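PDB 1POI: glutaconate coenzyme a-transferase from Acidaminococcus fermentans, which transfers coenzyme A from acetyl-CoA to glutaconate and (R)-2-hydroxyglutarate in the fermentative degradation of glutamate. Local coordinates for residues 57-62 with 274-279; 74-79 with 261-266; 282-287 with 291-296. All coordinates share one frame; numbering follows the deposited sequence.

Contact 1: residues 57-62 with 274-279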
ATOM      1  N   TRP A  57     -23.703 -10.155 -24.562  1.00 19.48           N
ATOM      2  CA  TRP A  57     -24.053 -10.322 -25.956  1.00 18.94           C
ATOM      3  C   TRP A  57     -25.313 -11.147 -26.117  1.00 21.37           C
ATOM      4  O   TRP A  57     -25.982 -11.066 -27.146  1.00 24.42           O
ATOM      5  CB  TRP A  57     -22.902 -10.924 -26.755  1.00 20.91           C
ATOM      6  CG  TRP A  57     -21.880  -9.891 -27.103  1.00 23.85           C
ATOM      7  CD1 TRP A  57     -20.739  -9.594 -26.407  1.00 22.85           C
ATOM      8  CD2 TRP A  57     -21.953  -8.936 -28.175  1.00 24.91           C
ATOM      9  NE1 TRP A  57     -20.109  -8.511 -26.967  1.00 26.14           N
ATOM     10  CE2 TRP A  57     -20.829  -8.086 -28.056  1.00 26.42           C
ATOM     11  CE3 TRP A  57     -22.866  -8.719 -29.222  1.00 22.13           C
ATOM     12  CZ2 TRP A  57     -20.587  -7.021 -28.947  1.00 23.85           C
ATOM     13  CZ3 TRP A  57     -22.628  -7.668 -30.101  1.00 23.09           C
ATOM     14  CH2 TRP A  57     -21.493  -6.832 -29.959  1.00 21.13           C
ATOM     15  N   ASP A  58     -25.662 -11.931 -25.104  1.00 21.71           N
ATOM     16  CA  ASP A  58     -26.875 -12.730 -25.196  1.00 19.43           C
ATOM     17  C   ASP A  58     -28.064 -11.810 -25.152  1.00 18.87           C
ATOM     18  O   ASP A  58     -28.994 -11.940 -25.938  1.00 20.06           O
ATOM     19  CB  ASP A  58     -26.999 -13.708 -24.052  1.00 20.13           C
ATOM     20  CG  ASP A  58     -27.902 -14.862 -24.391  1.00 24.32           C
ATOM     21  OD1 ASP A  58     -27.640 -15.495 -25.431  1.00 26.16           O
ATOM     22  OD2 ASP A  58     -28.858 -15.149 -23.629  1.00 24.94           O
ATOM     23  N   MET A  59     -28.038 -10.862 -24.236  1.00 19.18           N
ATOM     24  CA  MET A  59     -29.146  -9.950 -24.129  1.00 19.94           C
ATOM     25  C   MET A  59     -29.352  -9.150 -25.415  1.00 22.79           C
ATOM     26  O   MET A  59     -30.479  -9.061 -25.904  1.00 25.14           O
ATOM     27  CB  MET A  59     -28.988  -9.083 -22.894  1.00 20.78           C
ATOM     28  CG  MET A  59     -29.071  -9.909 -21.611  1.00 20.49           C
ATOM     29  SD  MET A  59     -29.008  -8.851 -20.179  1.00 28.81           S
ATOM     30  CE  MET A  59     -30.641  -8.276 -20.109  1.00 25.60           C
ATOM     31  N   LEU A  60     -28.267  -8.659 -26.014  1.00 22.61           N
ATOM     32  CA  LEU A  60     -28.346  -7.898 -27.263  1.00 21.23           C
ATOM     33  C   LEU A  60     -28.918  -8.774 -28.385  1.00 20.92           C
ATOM     34  O   LEU A  60     -29.850  -8.370 -29.078  1.00 21.52           O
ATOM     35  CB  LEU A  60     -26.962  -7.375 -27.670  1.00 21.19           C
ATOM     36  CG  LEU A  60     -26.301  -6.347 -26.744  1.00 22.10           C
ATOM     37  CD1 LEU A  60     -24.877  -6.031 -27.209  1.00 14.61           C
ATOM     38  CD2 LEU A  60     -27.161  -5.088 -26.655  1.00 17.31           C
ATOM     39  N   ILE A  61     -28.375  -9.978 -28.549  1.00 18.77           N
ATOM     40  CA  ILE A  61     -28.844 -10.899 -29.582  1.00 18.31           C
ATOM     41  C   ILE A  61     -30.337 -11.212 -29.423  1.00 20.26           C
ATOM     42  O   ILE A  61     -31.124 -10.967 -30.341  1.00 23.36           O
ATOM     43  CB  ILE A  61     -28.056 -12.210 -29.547  1.00 16.99           C
ATOM     44  CG1 ILE A  61     -26.596 -11.957 -29.895  1.00 16.20           C
ATOM     45  CG2 ILE A  61     -28.659 -13.214 -30.498  1.00 17.71           C
ATOM     46  CD1 ILE A  61     -25.743 -13.178 -29.754  1.00 19.95           C
ATOM     47  N   GLY A  62     -30.714 -11.738 -28.259  1.00 20.25           N
ATOM     48  CA  GLY A  62     -32.097 -12.072 -27.977  1.00 18.65           C
ATOM     49  C   GLY A  62     -33.042 -10.909 -28.194  1.00 19.27           C
ATOM     50  O   GLY A  62     -34.191 -11.121 -28.569  1.00 20.05           O
ATOM     51  N   ASP A 274     -38.178 -12.189 -22.617  1.00 29.55           N
ATOM     52  CA  ASP A 274     -38.748 -10.859 -22.818  1.00 27.16           C
ATOM     53  C   ASP A 274     -39.391 -10.353 -21.558  1.00 23.38           C
ATOM     54  O   ASP A 274     -39.339  -9.157 -21.267  1.00 20.92           O
ATOM     55  CB  ASP A 274     -39.759 -10.878 -23.961  1.00 31.18           C
ATOM     56  CG  ASP A 274     -39.102 -11.081 -25.312  1.00 35.12           C
ATOM     57  OD1 ASP A 274     -38.098 -10.375 -25.592  1.00 36.01           O
ATOM     58  OD2 ASP A 274     -39.582 -11.948 -26.078  1.00 35.13           O
ATOM     59  N   ALA A 275     -39.999 -11.279 -20.820  1.00 22.34           N
ATOM     60  CA  ALA A 275     -40.655 -10.976 -19.549  1.00 22.63           C
ATOM     61  C   ALA A 275     -39.589 -10.458 -18.583  1.00 22.03           C
ATOM     62  O   ALA A 275     -39.760  -9.403 -17.949  1.00 20.73           O
ATOM     63  CB  ALA A 275     -41.303 -12.230 -19.003  1.00 21.89           C
ATOM     64  N   PHE A 276     -38.486 -11.209 -18.502  1.00 21.20           N
ATOM     65  CA  PHE A 276     -37.344 -10.865 -17.672  1.00 18.50           C
ATOM     66  C   PHE A 276     -36.838  -9.484 -18.036  1.00 17.73           C
ATOM     67  O   PHE A 276     -36.650  -8.632 -17.161  1.00 16.31           O
ATOM     68  CB  PHE A 276     -36.222 -11.867 -17.884  1.00 20.55           C
ATOM     69  CG  PHE A 276     -34.898 -11.417 -17.327  1.00 25.65           C
ATOM     70  CD1 PHE A 276     -34.035 -10.632 -18.099  1.00 23.31           C
ATOM     71  CD2 PHE A 276     -34.531 -11.750 -16.015  1.00 26.01           C
ATOM     72  CE1 PHE A 276     -32.832 -10.181 -17.579  1.00 29.58           C
ATOM     73  CE2 PHE A 276     -33.331 -11.308 -15.476  1.00 26.38           C
ATOM     74  CZ  PHE A 276     -32.472 -10.520 -16.255  1.00 30.47           C
ATOM     75  N   CYS A 277     -36.598  -9.268 -19.327  1.00 17.29           N
ATOM     76  CA  CYS A 277     -36.110  -7.969 -19.778  1.00 20.04           C
ATOM     77  C   CYS A 277     -37.049  -6.831 -19.453  1.00 19.97           C
ATOM     78  O   CYS A 277     -36.586  -5.749 -19.084  1.00 23.43           O
ATOM     79  CB  CYS A 277     -35.785  -7.955 -21.268  1.00 21.27           C
ATOM     80  SG  CYS A 277     -34.370  -8.942 -21.730  1.00 23.82           S
ATOM     81  N   LYS A 278     -38.356  -7.034 -19.605  1.00 21.27           N
ATOM     82  CA  LYS A 278     -39.283  -5.952 -19.293  1.00 25.35           C
ATOM     83  C   LYS A 278     -39.158  -5.474 -17.833  1.00 25.73           C
ATOM     84  O   LYS A 278     -39.226  -4.276 -17.560  1.00 24.06           O
ATOM     85  CB  LYS A 278     -40.732  -6.329 -19.595  1.00 28.62           C
ATOM     86  CG  LYS A 278     -41.656  -5.166 -19.266  1.00 36.78           C
ATOM     87  CD  LYS A 278     -43.100  -5.382 -19.632  1.00 42.55           C
ATOM     88  CE  LYS A 278     -43.869  -4.126 -19.258  1.00 46.60           C
ATOM     89  NZ  LYS A 278     -45.215  -4.054 -19.892  1.00 52.43           N
ATOM     90  N   GLU A 279     -38.936  -6.416 -16.917  1.00 24.78           N
ATOM     91  CA  GLU A 279     -38.793  -6.120 -15.495  1.00 22.30           C
ATOM     92  C   GLU A 279     -37.464  -5.496 -15.095  1.00 20.59           C
ATOM     93  O   GLU A 279     -37.435  -4.460 -14.425  1.00 18.96           O
ATOM     94  CB  GLU A 279     -38.991  -7.398 -14.695  1.00 22.67           C
ATOM     95  CG  GLU A 279     -38.756  -7.248 -13.208  1.00 22.68           C
ATOM     96  CD  GLU A 279     -38.794  -8.586 -12.492  1.00 24.14           C
ATOM     97  OE1 GLU A 279     -38.764  -9.628 -13.183  1.00 26.23           O
ATOM     98  OE2 GLU A 279     -38.857  -8.598 -11.243  1.00 21.01           O
TER
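D58 OD2 is held by Y263 OH and, more weakly, by R85 N, beside the point where its neighbour M59 reaches out to F276 and C277. D58 OD1 takes F86 N as well, and these bonds tie the flank of helix 55-62 to helix 257-266 and to the start of helix 84-92. The contact itself is apolar and small, burying 105 Å². M59 sends CG out anti to its carbonyl carbon, runs extended to SD and then bends at chi3 (80°), which swings the methyl across the gap between the helices. There CE lies 3.9 Å from F276 CE1, in the plane of the ring and at its edge, and the two side chains cross at about a right angle. A second touch is looser, with CE 4.1 Å from C277 SG. Helix 55-62 belongs to the beta-alpha-beta crossover between the parallel strands 46-49 and 66-71. W57 and L60 turn to strand 19-22, whereas the bent end of M59 reaches helix 270-282. The closest CA pair, M59 and C277, is 8.4 Å apart, a separation bridged largely by the long methionine chain.

Contact 2: residues 74-79 with 261-266; sequences TANSGV and KVYDKV
V79 and K261 bring their CA atoms to 6.2 Å, where the loop 74-79 runs past helix 257-266; the loop bends at N76, the centre of an inverse gamma turn, and again at G78, whose positive phi (101°) would jam a side chain against the carbonyl O of S77. V79 has the largest share of the contact. Its CG1, anti to the backbone N (chi1 -179°), is the branch laid on the helix: it sits 3.7 Å from D264 CB and 3.9 Å from K261 CA, so that it rests against one helical turn. The near part of the K261 chain borders the same methyl, with K261 CG 4.3 Å from V79 CG1. Deeper in, N76 ND2 approaches Y263 CD2 at 3.9 Å; the amide and ring planes stand 82° apart, and the amide comes in at a slant. L260, on the same helix, packs on both N76 and V79. The loop lies in the connection from strand 66-71 to helix 84-92, within the crossover to strand 96-99, and another protein chain packs on A75 and S77. N76 OD1 turns to a different partner, bonding weakly to G55 N. No hydrogen bond joins 74-79 to 261-266, which meet by van der Waals packing; the polar link comes just beyond V79, where D264 OD1 is hydrogen-bonded to T80 OG1 and forms a salt bridge with R84.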
ATOM      1  N   THR A  74     -19.462 -18.080 -26.517  1.00 19.63           N
ATOM      2  CA  THR A  74     -20.566 -17.362 -25.853  1.00 21.54           C
ATOM      3  C   THR A  74     -21.273 -18.209 -24.789  1.00 20.94           C
ATOM      4  O   THR A  74     -22.108 -19.049 -25.112  1.00 17.39           O
ATOM      5  CB  THR A  74     -21.636 -16.869 -26.857  1.00 22.19           C
ATOM      6  OG1 THR A  74     -20.995 -16.460 -28.067  1.00 28.59           O
ATOM      7  CG2 THR A  74     -22.385 -15.674 -26.289  1.00 17.50           C
ATOM      8  N   ALA A  75     -21.003 -17.920 -23.518  1.00 21.60           N
ATOM      9  CA  ALA A  75     -21.589 -18.666 -22.406  1.00 20.45           C
ATOM     10  C   ALA A  75     -21.408 -17.927 -21.112  1.00 19.73           C
ATOM     11  O   ALA A  75     -20.376 -17.326 -20.885  1.00 21.63           O
ATOM     12  CB  ALA A  75     -20.925 -20.015 -22.268  1.00 16.90           C
ATOM     13  N   ASN A  76     -22.415 -17.964 -20.249  1.00 21.77           N
ATOM     14  CA  ASN A  76     -22.285 -17.332 -18.952  1.00 21.22           C
ATOM     15  C   ASN A  76     -21.580 -18.453 -18.152  1.00 24.10           C
ATOM     16  O   ASN A  76     -22.180 -19.116 -17.303  1.00 24.71           O
ATOM     17  CB  ASN A  76     -23.664 -16.983 -18.404  1.00 14.21           C
ATOM     18  CG  ASN A  76     -23.849 -15.487 -18.207  1.00 14.63           C
ATOM     19  OD1 ASN A  76     -22.884 -14.725 -18.143  1.00 12.78           O
ATOM     20  ND2 ASN A  76     -25.089 -15.054 -18.126  1.00 14.71           N
ATOM     21  N   SER A  77     -20.323 -18.699 -18.529  1.00 24.15           N
ATOM     22  CA  SER A  77     -19.459 -19.739 -17.981  1.00 25.19           C
ATOM     23  C   SER A  77     -19.739 -20.128 -16.537  1.00 26.83           C
ATOM     24  O   SER A  77     -19.669 -19.293 -15.634  1.00 27.54           O
ATOM     25  CB  SER A  77     -17.996 -19.319 -18.130  1.00 24.64           C
ATOM     26  OG  SER A  77     -17.750 -18.710 -19.385  1.00 21.31           O
ATOM     27  N   GLY A  78     -20.032 -21.410 -16.331  1.00 27.32           N
ATOM     28  CA  GLY A  78     -20.328 -21.910 -15.000  1.00 28.71           C
ATOM     29  C   GLY A  78     -21.823 -22.068 -14.811  1.00 30.36           C
ATOM     30  O   GLY A  78     -22.289 -23.142 -14.450  1.00 32.11           O
ATOM     31  N   VAL A  79     -22.568 -20.992 -15.059  1.00 29.97           N
ATOM     32  CA  VAL A  79     -24.016 -20.995 -14.955  1.00 28.60           C
ATOM     33  C   VAL A  79     -24.653 -21.490 -16.270  1.00 29.65           C
ATOM     34  O   VAL A  79     -25.328 -22.519 -16.287  1.00 31.36           O
ATOM     35  CB  VAL A  79     -24.517 -19.616 -14.582  1.00 28.44           C
ATOM     36  CG1 VAL A  79     -26.026 -19.634 -14.451  1.00 27.47           C
ATOM     37  CG2 VAL A  79     -23.856 -19.177 -13.273  1.00 26.66           C
ATOM     38  N   LYS A 261     -28.366 -17.539 -12.182  1.00 21.21           N
ATOM     39  CA  LYS A 261     -29.135 -18.778 -12.327  1.00 23.50           C
ATOM     40  C   LYS A 261     -30.541 -18.476 -12.823  1.00 21.72           C
ATOM     41  O   LYS A 261     -31.114 -19.248 -13.591  1.00 20.01           O
ATOM     42  CB  LYS A 261     -29.196 -19.563 -11.015  1.00 27.51           C
ATOM     43  CG  LYS A 261     -27.880 -20.187 -10.594  1.00 32.16           C
ATOM     44  CD  LYS A 261     -28.130 -21.477  -9.836  1.00 38.59           C
ATOM     45  CE  LYS A 261     -26.942 -21.858  -8.955  1.00 43.46           C
ATOM     46  NZ  LYS A 261     -26.804 -20.977  -7.746  1.00 47.67           N
ATOM     47  N   VAL A 262     -31.086 -17.348 -12.375  1.00 21.12           N
ATOM     48  CA  VAL A 262     -32.410 -16.910 -12.799  1.00 22.60           C
ATOM     49  C   VAL A 262     -32.332 -16.746 -14.303  1.00 24.24           C
ATOM     50  O   VAL A 262     -33.054 -17.414 -15.044  1.00 24.42           O
ATOM     51  CB  VAL A 262     -32.768 -15.551 -12.199  1.00 22.92           C
ATOM     52  CG1 VAL A 262     -34.076 -15.074 -12.740  1.00 21.14           C
ATOM     53  CG2 VAL A 262     -32.825 -15.651 -10.693  1.00 25.11           C
ATOM     54  N   TYR A 263     -31.385 -15.913 -14.741  1.00 24.80           N
ATOM     55  CA  TYR A 263     -31.167 -15.655 -16.154  1.00 23.43           C
ATOM     56  C   TYR A 263     -30.980 -16.962 -16.940  1.00 23.52           C
ATOM     57  O   TYR A 263     -31.510 -17.095 -18.042  1.00 24.92           O
ATOM     58  CB  TYR A 263     -29.969 -14.715 -16.356  1.00 25.60           C
ATOM     59  CG  TYR A 263     -29.776 -14.281 -17.800  1.00 26.51           C
ATOM     60  CD1 TYR A 263     -30.460 -13.184 -18.311  1.00 25.73           C
ATOM     61  CD2 TYR A 263     -28.986 -15.034 -18.676  1.00 27.03           C
ATOM     62  CE1 TYR A 263     -30.378 -12.852 -19.664  1.00 27.40           C
ATOM     63  CE2 TYR A 263     -28.894 -14.713 -20.029  1.00 27.04           C
ATOM     64  CZ  TYR A 263     -29.596 -13.620 -20.514  1.00 27.16           C
ATOM     65  OH  TYR A 263     -29.510 -13.302 -21.843  1.00 22.42           O
ATOM     66  N   ASP A 264     -30.266 -17.930 -16.371  1.00 22.22           N
ATOM     67  CA  ASP A 264     -30.032 -19.199 -17.060  1.00 22.81           C
ATOM     68  C   ASP A 264     -31.314 -19.892 -17.466  1.00 23.50           C
ATOM     69  O   ASP A 264     -31.388 -20.487 -18.536  1.00 23.04           O
ATOM     70  CB  ASP A 264     -29.228 -20.163 -16.189  1.00 21.67           C
ATOM     71  CG  ASP A 264     -29.261 -21.614 -16.716  1.00 25.00           C
ATOM     72  OD1 ASP A 264     -28.714 -21.888 -17.804  1.00 23.43           O
ATOM     73  OD2 ASP A 264     -29.835 -22.493 -16.036  1.00 30.53           O
ATOM     74  N   LYS A 265     -32.296 -19.873 -16.574  1.00 23.92           N
ATOM     75  CA  LYS A 265     -33.552 -20.544 -16.845  1.00 23.61           C
ATOM     76  C   LYS A 265     -34.487 -19.646 -17.635  1.00 21.42           C
ATOM     77  O   LYS A 265     -35.143 -20.090 -18.573  1.00 23.28           O
ATOM     78  CB  LYS A 265     -34.186 -21.043 -15.536  1.00 27.53           C
ATOM     79  CG  LYS A 265     -34.641 -19.961 -14.564  1.00 31.58           C
ATOM     80  CD  LYS A 265     -36.159 -19.870 -14.515  1.00 38.33           C
ATOM     81  CE  LYS A 265     -36.632 -18.637 -13.738  1.00 44.34           C
ATOM     82  NZ  LYS A 265     -38.107 -18.394 -13.941  1.00 49.72           N
ATOM     83  N   VAL A 266     -34.547 -18.384 -17.243  1.00 17.95           N
ATOM     84  CA  VAL A 266     -35.361 -17.392 -17.920  1.00 18.94           C
ATOM     85  C   VAL A 266     -35.086 -17.368 -19.440  1.00 21.31           C
ATOM     86  O   VAL A 266     -36.001 -17.498 -20.250  1.00 24.21           O
ATOM     87  CB  VAL A 266     -35.082 -16.018 -17.332  1.00 17.63           C
ATOM     88  CG1 VAL A 266     -35.514 -14.954 -18.279  1.00 20.34           C
ATOM     89  CG2 VAL A 266     -35.809 -15.869 -16.013  1.00 15.76           C
TER

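Contact 3: residues 282-287 with 291-296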
ATOM      1  N   PHE A 282     -36.225  -2.703 -19.372  1.00 17.90           N
ATOM      2  CA  PHE A 282     -37.176  -1.718 -19.860  1.00 14.86           C
ATOM      3  C   PHE A 282     -38.014  -0.990 -18.832  1.00 19.45           C
ATOM      4  O   PHE A 282     -38.291   0.199 -18.993  1.00 22.68           O
ATOM      5  CB  PHE A 282     -38.020  -2.341 -20.953  1.00  9.34           C
ATOM      6  CG  PHE A 282     -37.196  -2.987 -22.038  1.00  9.59           C
ATOM      7  CD1 PHE A 282     -36.351  -2.216 -22.844  1.00  5.21           C
ATOM      8  CD2 PHE A 282     -37.220  -4.370 -22.223  1.00  8.61           C
ATOM      9  CE1 PHE A 282     -35.546  -2.805 -23.805  1.00  5.37           C
ATOM     10  CE2 PHE A 282     -36.402  -4.983 -23.197  1.00  9.11           C
ATOM     11  CZ  PHE A 282     -35.566  -4.200 -23.990  1.00  5.87           C
ATOM     12  N   ASP A 283     -38.379  -1.668 -17.752  1.00 21.61           N
ATOM     13  CA  ASP A 283     -39.174  -1.028 -16.722  1.00 22.44           C
ATOM     14  C   ASP A 283     -38.420  -0.108 -15.773  1.00 21.92           C
ATOM     15  O   ASP A 283     -39.049   0.716 -15.107  1.00 21.60           O
ATOM     16  CB  ASP A 283     -39.968  -2.064 -15.924  1.00 28.41           C
ATOM     17  CG  ASP A 283     -41.310  -2.405 -16.572  1.00 34.76           C
ATOM     18  OD1 ASP A 283     -41.901  -1.542 -17.272  1.00 35.15           O
ATOM     19  OD2 ASP A 283     -41.777  -3.548 -16.379  1.00 39.51           O
ATOM     20  N   LEU A 284     -37.089  -0.199 -15.732  1.00 22.80           N
ATOM     21  CA  LEU A 284     -36.312   0.644 -14.814  1.00 23.28           C
ATOM     22  C   LEU A 284     -35.754   1.904 -15.479  1.00 23.17           C
ATOM     23  O   LEU A 284     -35.121   1.821 -16.524  1.00 24.58           O
ATOM     24  CB  LEU A 284     -35.186  -0.170 -14.183  1.00 25.58           C
ATOM     25  CG  LEU A 284     -35.630  -1.533 -13.650  1.00 27.47           C
ATOM     26  CD1 LEU A 284     -34.462  -2.278 -13.059  1.00 31.92           C
ATOM     27  CD2 LEU A 284     -36.690  -1.338 -12.608  1.00 26.69           C
ATOM     28  N   LYS A 285     -35.968   3.057 -14.845  1.00 23.00           N
ATOM     29  CA  LYS A 285     -35.528   4.362 -15.347  1.00 22.58           C
ATOM     30  C   LYS A 285     -34.023   4.571 -15.445  1.00 22.01           C
ATOM     31  O   LYS A 285     -33.549   5.322 -16.295  1.00 25.15           O
ATOM     32  CB  LYS A 285     -36.107   5.481 -14.482  1.00 25.14           C
ATOM     33  CG  LYS A 285     -35.768   6.876 -14.975  1.00 31.41           C
ATOM     34  CD  LYS A 285     -36.077   7.951 -13.938  1.00 37.29           C
ATOM     35  CE  LYS A 285     -35.614   9.334 -14.427  1.00 39.73           C
ATOM     36  NZ  LYS A 285     -35.736  10.423 -13.402  1.00 41.81           N
ATOM     37  N   ASP A 286     -33.275   3.979 -14.528  1.00 21.53           N
ATOM     38  CA  ASP A 286     -31.827   4.131 -14.526  1.00 20.03           C
ATOM     39  C   ASP A 286     -31.167   3.089 -13.637  1.00 19.74           C
ATOM     40  O   ASP A 286     -31.861   2.305 -12.981  1.00 18.12           O
ATOM     41  CB  ASP A 286     -31.441   5.535 -14.075  1.00 18.23           C
ATOM     42  CG  ASP A 286     -32.015   5.890 -12.744  1.00 15.63           C
ATOM     43  OD1 ASP A 286     -32.558   4.988 -12.090  1.00 16.86           O
ATOM     44  OD2 ASP A 286     -31.909   7.069 -12.329  1.00 18.49           O
ATOM     45  N   HIS A 287     -29.834   3.112 -13.601  1.00 20.14           N
ATOM     46  CA  HIS A 287     -29.047   2.153 -12.829  1.00 18.40           C
ATOM     47  C   HIS A 287     -29.348   2.188 -11.323  1.00 18.22           C
ATOM     48  O   HIS A 287     -29.389   1.145 -10.666  1.00 17.93           O
ATOM     49  CB  HIS A 287     -27.549   2.341 -13.090  1.00 14.44           C
ATOM     50  CG  HIS A 287     -26.707   1.234 -12.538  1.00 13.48           C
ATOM     51  ND1 HIS A 287     -26.782  -0.062 -13.001  1.00  8.95           N
ATOM     52  CD2 HIS A 287     -25.736   1.240 -11.593  1.00 13.53           C
ATOM     53  CE1 HIS A 287     -25.893  -0.803 -12.365  1.00 11.38           C
ATOM     54  NE2 HIS A 287     -25.244  -0.038 -11.506  1.00  9.58           N
ATOM     55  N   LEU A 291     -30.056  -0.945  -8.677  1.00 16.57           N
ATOM     56  CA  LEU A 291     -29.403  -1.192  -7.389  1.00 16.49           C
ATOM     57  C   LEU A 291     -30.428  -1.316  -6.278  1.00 18.83           C
ATOM     58  O   LEU A 291     -30.386  -2.253  -5.463  1.00 22.26           O
ATOM     59  CB  LEU A 291     -28.399  -0.078  -7.065  1.00  7.33           C
ATOM     60  CG  LEU A 291     -27.231   0.002  -8.055  1.00  6.65           C
ATOM     61  CD1 LEU A 291     -26.293   1.103  -7.641  1.00  9.01           C
ATOM     62  CD2 LEU A 291     -26.485  -1.339  -8.158  1.00  4.84           C
ATOM     63  N   ASN A 292     -31.382  -0.396  -6.270  1.00 16.38           N
ATOM     64  CA  ASN A 292     -32.401  -0.411  -5.252  1.00 14.23           C
ATOM     65  C   ASN A 292     -33.288  -1.646  -5.340  1.00 15.13           C
ATOM     66  O   ASN A 292     -33.603  -2.272  -4.328  1.00 13.08           O
ATOM     67  CB  ASN A 292     -33.164   0.895  -5.280  1.00 10.97           C
ATOM     68  CG  ASN A 292     -32.401   2.004  -4.608  1.00 11.95           C
ATOM     69  OD1 ASN A 292     -31.423   1.750  -3.922  1.00 22.14           O
ATOM     70  ND2 ASN A 292     -32.844   3.233  -4.777  1.00 11.54           N
ATOM     71  N   LYS A 293     -33.596  -2.054  -6.561  1.00 16.86           N
ATOM     72  CA  LYS A 293     -34.416  -3.235  -6.783  1.00 17.07           C
ATOM     73  C   LYS A 293     -33.717  -4.396  -6.104  1.00 16.09           C
ATOM     74  O   LYS A 293     -34.347  -5.165  -5.395  1.00 21.58           O
ATOM     75  CB  LYS A 293     -34.551  -3.508  -8.283  1.00 19.16           C
ATOM     76  CG  LYS A 293     -35.384  -4.715  -8.626  1.00 21.41           C
ATOM     77  CD  LYS A 293     -36.569  -4.364  -9.535  1.00 19.95           C
ATOM     78  CE  LYS A 293     -37.504  -5.561  -9.686  1.00 20.98           C
ATOM     79  NZ  LYS A 293     -36.775  -6.745 -10.255  1.00 21.10           N
ATOM     80  N   LEU A 294     -32.411  -4.505  -6.320  1.00 15.69           N
ATOM     81  CA  LEU A 294     -31.598  -5.557  -5.717  1.00 13.01           C
ATOM     82  C   LEU A 294     -31.608  -5.481  -4.187  1.00 13.54           C
ATOM     83  O   LEU A 294     -31.768  -6.502  -3.513  1.00 13.20           O
ATOM     84  CB  LEU A 294     -30.162  -5.477  -6.219  1.00  9.19           C
ATOM     85  CG  LEU A 294     -29.965  -5.948  -7.653  1.00 11.13           C
ATOM     86  CD1 LEU A 294     -28.546  -5.716  -8.040  1.00 10.90           C
ATOM     87  CD2 LEU A 294     -30.329  -7.421  -7.800  1.00  5.29           C
ATOM     88  N   GLY A 295     -31.457  -4.282  -3.635  1.00 11.29           N
ATOM     89  CA  GLY A 295     -31.477  -4.146  -2.192  1.00 10.02           C
ATOM     90  C   GLY A 295     -30.074  -4.099  -1.623  1.00 11.54           C
ATOM     91  O   GLY A 295     -29.175  -4.780  -2.136  1.00  7.82           O
ATOM     92  N   ALA A 296     -29.923  -3.327  -0.538  1.00 11.83           N
ATOM     93  CA  ALA A 296     -28.661  -3.109   0.165  1.00 10.82           C
ATOM     94  C   ALA A 296     -27.908  -4.360   0.561  1.00 14.54           C
ATOM     95  O   ALA A 296     -26.889  -4.675  -0.052  1.00 21.51           O
ATOM     96  CB  ALA A 296     -28.877  -2.230   1.395  1.00  7.29           C
TER
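L291 packs against the side chain and backbone of H287, one helical turn earlier, beginning at CB, which lies 3.9 Å from H287 O. Its CG comes closer to that oxygen, 3.6 Å, and also touches the imidazole. The branches then divide: CD1 meets H287 CD2 at 4.0 Å, and CD2 meets H287 NE2 at 3.8 Å. The imidazole is brought there by CG of H287 standing anti to its backbone N (chi1 -169°), and its NE2 is hydrogen-bonded to P241 O. The backbone adds the i to i+4 helical bond from L291 N to H287 O, 3.0 Å long and fairly straight at 159°. D286 is the N-cap of this helix, its OD1 taking E289 N. An alanine in place of L291 would probably open a gap beside the H287 ring, leaving it freer to shift on its bond to P241, and strip packing from L299 and Y242. Farther along the helix, L284 CD2 lies 4.3 Å from K293 CD; the amine of K293 goes on to a salt bridge with E279 and a cation-pi contact with W280. Helix 287-294 thus lies beside helix 270-282 and, through L291 and L294, against L299 of helix 296-300, while N292 OD1 receives a hydrogen bond from T297 N of the second subunit, another copy of this protein.

Overall arrangement
Contacts 1 and 2 lie with their centres 13 Å apart, and helix 257-266 of contact 2 packs against both helices of contact 1: F276 CE1 of contact 1 is 3.9 Å from Y263 CD1 of contact 2, the rings edge to face. Contact 3 begins at the C-terminal end of the second of those helices, just past the residues of contact 1; the centres of contacts 1 and 3 are 16 Å apart. C277 O and F282 N, 3.1 Å apart, probably form a hydrogen bond. Contacts 2 and 3 do not touch, their nearest atoms being about 9 Å apart. The consecutive helices 257-266, 270-282 and 287-294 thus pass from the flank of the parallel sheet domain to the interface with the second subunit, in which contact 3 takes part.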